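Local atomic coordinates of Dot/Icm T4SS effector (Legionella pneumophila, PDB entry 6VVE), a protein that acts as an effector kinase, probably of the protein kinase type, that Legionella pneumophila delivers into host cells, where host inositol hexakisphosphate switches it on. Residues V254-W259 against E266-N271. Numbering follows the deposited sequence.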
ATOM      1  N   VAL A 254      20.109  -2.986  15.112  1.00 13.96           N
ATOM      2  CA  VAL A 254      21.411  -2.435  15.483  1.00 14.40           C
ATOM      3  C   VAL A 254      22.298  -2.281  14.250  1.00 15.61           C
ATOM      4  O   VAL A 254      22.815  -1.180  14.000  1.00 16.83           O
ATOM      5  CB  VAL A 254      22.090  -3.309  16.550  1.00 15.59           C
ATOM      6  CG1 VAL A 254      23.509  -2.807  16.837  1.00 18.75           C
ATOM      7  CG2 VAL A 254      21.261  -3.313  17.839  1.00 17.04           C
ATOM      8  N   PRO A 255      22.532  -3.333  13.467  1.00 17.83           N
ATOM      9  CA  PRO A 255      23.374  -3.157  12.272  1.00 17.36           C
ATOM     10  C   PRO A 255      22.754  -2.224  11.248  1.00 18.37           C
ATOM     11  O   PRO A 255      23.488  -1.480  10.581  1.00 20.26           O
ATOM     12  CB  PRO A 255      23.523  -4.584  11.716  1.00 17.41           C
ATOM     13  CG  PRO A 255      22.345  -5.338  12.272  1.00 17.52           C
ATOM     14  CD  PRO A 255      22.097  -4.733  13.644  1.00 18.64           C
ATOM     15  N   ILE A 256      21.427  -2.234  11.113  1.00 11.61           N
ATOM     16  CA  ILE A 256      20.774  -1.387  10.121  1.00 13.83           C
ATOM     17  C   ILE A 256      20.919   0.084  10.498  1.00 14.56           C
ATOM     18  O   ILE A 256      21.255   0.929   9.659  1.00 11.44           O
ATOM     19  CB  ILE A 256      19.297  -1.788   9.973  1.00 18.33           C
ATOM     20  CG1 ILE A 256      19.200  -3.159   9.311  1.00 18.46           C
ATOM     21  CG2 ILE A 256      18.533  -0.731   9.184  1.00 24.03           C
ATOM     22  CD1 ILE A 256      17.765  -3.646   9.125  1.00 21.87           C
ATOM     23  N   GLU A 257      20.656   0.413  11.762  1.00 14.19           N
ATOM     24  CA  GLU A 257      20.794   1.793  12.211  1.00 16.30           C
ATOM     25  C   GLU A 257      22.223   2.284  12.038  1.00 16.02           C
ATOM     26  O   GLU A 257      22.454   3.393  11.552  1.00 17.36           O
ATOM     27  CB  GLU A 257      20.356   1.918  13.668  1.00 15.80           C
ATOM     28  CG  GLU A 257      18.863   1.749  13.871  1.00 16.71           C
ATOM     29  CD  GLU A 257      18.067   2.931  13.348  1.00 18.24           C
ATOM     30  OE1 GLU A 257      18.693   3.935  12.953  1.00 22.32           O
ATOM     31  OE2 GLU A 257      16.821   2.855  13.335  1.00 20.68           O
ATOM     32  N   LYS A 258      23.201   1.467  12.440  1.00 14.90           N
ATOM     33  CA  LYS A 258      24.594   1.853  12.269  1.00 19.21           C
ATOM     34  C   LYS A 258      24.923   2.051  10.798  1.00 16.86           C
ATOM     35  O   LYS A 258      25.763   2.887  10.459  1.00 17.21           O
ATOM     36  CB  LYS A 258      25.514   0.800  12.877  1.00 27.39           C
ATOM     37  CG  LYS A 258      26.934   1.293  13.124  1.00 39.96           C
ATOM     38  CD  LYS A 258      27.848   0.163  13.576  1.00 50.37           C
ATOM     39  CE  LYS A 258      29.157   0.699  14.153  1.00 55.26           C
ATOM     40  NZ  LYS A 258      29.772   1.751  13.296  1.00 53.74           N
ATOM     41  N   TRP A 259      24.281   1.284   9.914  1.00 17.36           N
ATOM     42  CA  TRP A 259      24.521   1.435   8.485  1.00 16.99           C
ATOM     43  C   TRP A 259      23.997   2.778   7.991  1.00 14.77           C
ATOM     44  O   TRP A 259      24.701   3.501   7.275  1.00 15.83           O
ATOM     45  CB  TRP A 259      23.867   0.277   7.722  1.00 19.10           C
ATOM     46  CG  TRP A 259      24.325   0.157   6.301  1.00 20.57           C
ATOM     47  CD1 TRP A 259      25.410  -0.527   5.852  1.00 15.64           C
ATOM     48  CD2 TRP A 259      23.699   0.727   5.144  1.00 17.82           C
ATOM     49  NE1 TRP A 259      25.510  -0.413   4.487  1.00 16.33           N
ATOM     50  CE2 TRP A 259      24.469   0.348   4.027  1.00 15.97           C
ATOM     51  CE3 TRP A 259      22.563   1.513   4.944  1.00 15.48           C
ATOM     52  CZ2 TRP A 259      24.148   0.741   2.722  1.00 16.38           C
ATOM     53  CZ3 TRP A 259      22.243   1.903   3.650  1.00 17.12           C
ATOM     54  CH2 TRP A 259      23.033   1.511   2.557  1.00 15.85           C
ATOM     55  N   GLU A 266      21.112   6.771   1.842  1.00 23.79           N
ATOM     56  CA  GLU A 266      21.135   5.506   1.125  1.00 24.94           C
ATOM     57  C   GLU A 266      20.274   4.493   1.868  1.00 22.38           C
ATOM     58  O   GLU A 266      20.192   4.504   3.103  1.00 19.24           O
ATOM     59  CB  GLU A 266      22.559   4.957   0.976  1.00 29.68           C
ATOM     60  CG  GLU A 266      23.407   5.708  -0.037  1.00 39.98           C
ATOM     61  CD  GLU A 266      24.764   5.069  -0.245  1.00 49.38           C
ATOM     62  OE1 GLU A 266      25.220   4.329   0.650  1.00 51.23           O
ATOM     63  OE2 GLU A 266      25.377   5.308  -1.308  1.00 54.58           O
ATOM     64  N   SER A 267      19.642   3.609   1.102  1.00 24.50           N
ATOM     65  CA  SER A 267      18.797   2.555   1.637  1.00 21.69           C
ATOM     66  C   SER A 267      19.449   1.201   1.391  1.00 20.71           C
ATOM     67  O   SER A 267      20.237   1.032   0.455  1.00 18.58           O
ATOM     68  CB  SER A 267      17.408   2.586   0.996  1.00 23.21           C
ATOM     69  OG  SER A 267      17.482   2.372  -0.413  1.00 27.38           O
ATOM     70  N   LEU A 268      19.121   0.238   2.252  1.00 18.96           N
ATOM     71  CA  LEU A 268      19.653  -1.105   2.090  1.00 17.88           C
ATOM     72  C   LEU A 268      19.176  -1.733   0.791  1.00 19.34           C
ATOM     73  O   LEU A 268      19.918  -2.502   0.164  1.00 18.09           O
ATOM     74  CB  LEU A 268      19.252  -1.978   3.276  1.00 22.95           C
ATOM     75  CG  LEU A 268      19.749  -1.510   4.641  1.00 29.95           C
ATOM     76  CD1 LEU A 268      19.080  -2.295   5.755  1.00 31.38           C
ATOM     77  CD2 LEU A 268      21.259  -1.647   4.734  1.00 37.74           C
ATOM     78  N   SER A 269      17.951  -1.410   0.363  1.00 16.59           N
ATOM     79  CA  SER A 269      17.399  -2.025  -0.843  1.00 19.76           C
ATOM     80  C   SER A 269      18.165  -1.615  -2.092  1.00 20.50           C
ATOM     81  O   SER A 269      18.249  -2.397  -3.048  1.00 20.71           O
ATOM     82  CB  SER A 269      15.918  -1.664  -0.981  1.00 17.17           C
ATOM     83  OG  SER A 269      15.182  -2.135   0.143  1.00 16.77           O
ATOM     84  N   ASP A 270      18.734  -0.410  -2.106  1.00 25.26           N
ATOM     85  CA  ASP A 270      19.563   0.032  -3.219  1.00 29.60           C
ATOM     86  C   ASP A 270      20.942  -0.620  -3.223  1.00 31.80           C
ATOM     87  O   ASP A 270      21.746  -0.326  -4.117  1.00 31.00           O
ATOM     88  CB  ASP A 270      19.726   1.553  -3.189  1.00 37.54           C
ATOM     89  CG  ASP A 270      18.433   2.289  -3.496  1.00 43.58           C
ATOM     90  OD1 ASP A 270      17.655   1.805  -4.345  1.00 47.83           O
ATOM     91  OD2 ASP A 270      18.198   3.356  -2.884  1.00 45.45           O
ATOM     92  N   ASN A 271      21.238  -1.481  -2.252  1.00 25.24           N
ATOM     93  CA  ASN A 271      22.545  -2.127  -2.137  1.00 31.90           C
ATOM     94  C   ASN A 271      22.330  -3.599  -1.820  1.00 29.87           C
ATOM     95  O   ASN A 271      22.455  -4.031  -0.669  1.00 25.83           O
ATOM     96  CB  ASN A 271      23.401  -1.457  -1.058  1.00 35.44           C
ATOM     97  CG  ASN A 271      23.693  -0.004  -1.366  1.00 40.29           C
ATOM     98  OD1 ASN A 271      24.755   0.326  -1.902  1.00 45.51           O
ATOM     99  ND2 ASN A 271      22.750   0.880  -1.032  1.00 36.28           N
TER
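Leu268 lies over one face of the Trp259 indole in a CH-pi contact that seats helix 253-262 on the type I beta turn Leu268 to Asn271, just ahead of helix 272-280 in the helical C-terminal part of the kinase. Packing is tight here: Leu268 CD2 sits 3.6 Å from the centroid of the six-membered ring, 21° off its normal. The other methyl, Leu268 CD1, meets Ile256 CG1 at 3.7 Å, the two side chains crossing at about a right angle; the leucine's two methyls thus divide between Trp259 and Ile256. Leu233 of helix 231-239 touches both Ile256 and Leu268, and Leu275 of helix 272-280 also packs on the leucine.

With CG anti to the backbone N (chi1 -166°), the tryptophan reaches out from the helix to the loop, where its benzo edge meets polar atoms; Glu266 O is 3.4 Å from Trp259 CZ3. The contact is looser along the partly exposed Glu266 side chain, whose OE1 comes no nearer than 4.0 Å to Trp259 CH2, and no hydrogen bond joins residues 254-259 to residues 266-271. The Asn271 amide, turned 65° from the indole plane, is held instead within the loop: ND2 donates to Ser267 O at 2.9 Å, with the acceptor close to the amide plane.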